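Local coordinates for zinc resistance-associated protein (Salmonella enterica subsp. enterica serovar Typhimurium, PDB 3LAY) that modulates the Zra envelope stress response in the periplasm, combining a regulatory and a chaperone function, and forms zinc-stabilised oligomers, at residues K78-Y83 / V138-A143. Numbering follows the deposited sequence.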
# COMPACT_ATOMS: atom_id res chain seq x y z
N LYS J 78 -11.59 15.67 -24.39
CA LYS J 78 -11.18 16.16 -25.69
C LYS J 78 -10.05 17.22 -25.54
O LYS J 78 -9.03 17.16 -26.26
CB LYS J 78 -12.38 16.73 -26.47
CG LYS J 78 -12.10 16.92 -27.96
CD LYS J 78 -13.13 17.89 -28.63
N ILE J 79 -10.20 18.16 -24.60
CA ILE J 79 -9.18 19.15 -24.40
C ILE J 79 -7.84 18.47 -24.08
O ILE J 79 -6.80 18.84 -24.60
CB ILE J 79 -9.63 20.17 -23.33
CG1 ILE J 79 -10.80 21.03 -23.87
CG2 ILE J 79 -8.44 21.07 -22.87
CD1 ILE J 79 -11.59 21.81 -22.79
N TYR J 80 -7.88 17.43 -23.26
CA TYR J 80 -6.65 16.72 -22.91
C TYR J 80 -6.03 15.95 -24.08
O TYR J 80 -4.82 15.92 -24.20
CB TYR J 80 -6.86 15.81 -21.69
CG TYR J 80 -6.54 16.47 -20.40
CD1 TYR J 80 -5.39 16.14 -19.71
CD2 TYR J 80 -7.33 17.49 -19.90
CE1 TYR J 80 -5.05 16.77 -18.52
CE2 TYR J 80 -7.02 18.11 -18.72
CZ TYR J 80 -5.87 17.74 -18.03
OH TYR J 80 -5.53 18.36 -16.86
N ASP J 81 -6.85 15.32 -24.91
CA ASP J 81 -6.33 14.60 -26.07
C ASP J 81 -5.70 15.59 -26.98
O ASP J 81 -4.62 15.35 -27.53
CB ASP J 81 -7.44 13.83 -26.84
CG ASP J 81 -8.00 12.64 -26.06
OD1 ASP J 81 -7.36 12.23 -25.06
OD2 ASP J 81 -9.07 12.11 -26.44
N ASP J 82 -6.36 16.72 -27.18
CA ASP J 82 -5.80 17.69 -28.07
C ASP J 82 -4.45 18.06 -27.60
O ASP J 82 -3.50 18.07 -28.37
CB ASP J 82 -6.72 18.87 -28.20
CG ASP J 82 -7.92 18.55 -29.05
OD1 ASP J 82 -7.89 17.45 -29.69
OD2 ASP J 82 -8.87 19.38 -29.09
N TYR J 83 -4.36 18.32 -26.30
CA TYR J 83 -3.10 18.70 -25.67
C TYR J 83 -2.05 17.60 -25.82
O TYR J 83 -0.89 17.88 -26.15
CB TYR J 83 -3.33 19.07 -24.21
CG TYR J 83 -2.08 19.02 -23.40
CD1 TYR J 83 -1.15 20.07 -23.43
CD2 TYR J 83 -1.80 17.92 -22.58
CE1 TYR J 83 0.02 20.00 -22.69
CE2 TYR J 83 -0.67 17.85 -21.85
CZ TYR J 83 0.24 18.88 -21.90
OH TYR J 83 1.41 18.76 -21.16
N VAL J 138 -6.45 27.03 -19.55
CA VAL J 138 -7.32 28.13 -19.90
C VAL J 138 -8.54 27.62 -20.69
O VAL J 138 -9.68 28.09 -20.53
CB VAL J 138 -6.57 29.17 -20.76
CG1 VAL J 138 -7.54 30.11 -21.39
CG2 VAL J 138 -5.52 29.88 -19.94
N ALA J 139 -8.27 26.68 -21.58
CA ALA J 139 -9.34 26.08 -22.36
C ALA J 139 -10.33 25.49 -21.37
O ALA J 139 -11.53 25.86 -21.39
CB ALA J 139 -8.79 25.01 -23.27
N MET J 140 -9.83 24.61 -20.49
CA MET J 140 -10.64 23.97 -19.46
C MET J 140 -11.48 24.99 -18.72
O MET J 140 -12.70 24.82 -18.59
CB MET J 140 -9.78 23.23 -18.44
CG MET J 140 -9.10 22.01 -18.98
SD MET J 140 -10.20 20.60 -19.16
CE MET J 140 -10.28 19.93 -17.50
N ALA J 141 -10.83 26.06 -18.22
CA ALA J 141 -11.56 27.10 -17.46
C ALA J 141 -12.64 27.72 -18.31
O ALA J 141 -13.76 27.92 -17.85
CB ALA J 141 -10.62 28.21 -16.92
N GLN J 142 -12.32 27.99 -19.57
CA GLN J 142 -13.31 28.59 -20.43
C GLN J 142 -14.49 27.67 -20.73
O GLN J 142 -15.53 28.14 -21.13
CB GLN J 142 -12.68 29.10 -21.74
CG GLN J 142 -11.91 30.39 -21.58
CD GLN J 142 -11.21 30.77 -22.84
OE1 GLN J 142 -10.64 29.91 -23.53
NE2 GLN J 142 -11.21 32.06 -23.15
N ALA J 143 -14.32 26.36 -20.54
CA ALA J 143 -15.46 25.42 -20.76
C ALA J 143 -16.28 25.20 -19.50
O ALA J 143 -17.21 24.45 -19.52
CB ALA J 143 -15.00 24.11 -21.33
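Ile79 reaches from helix 70-106 to the last turn of helix 112-142, where its two branches both meet Met140 and each also touches an alanine. CG2, set anti to the backbone N (chi1 -69° puts CG1 beside that N), rests against Ala139 CB at 4.0 Å and lies 4.1 Å from Met140 CG. The longer branch carries Ile79 CD1 to 4.0 Å from Met140 N and near CB of Ala143, just past the helix end. One residue on, Tyr80 presents its ring edge to Met140, whose chain is bent at chi2 and chi3 and crosses the tyrosine side chain at about a right angle. The methyl sits near the ring plane, Met140 CE 3.9 Å from Tyr80 CE2, and Met140 SD lies 5.3 Å from the Tyr80 ring centroid, 87° off the normal: an edge-on Met-aromatic contact. Tyr83 turns to an earlier part of helix 112-142, where its ring forms a cation-pi pair with Arg136. The segment axes run antiparallel at 164° and 10.5 Å, near the open end of the helical hairpin. With no hydrogen bond between the segments, their direct contact depends on apolar and sulfur-aromatic packing, consistent with a modest, mainly dispersive attraction.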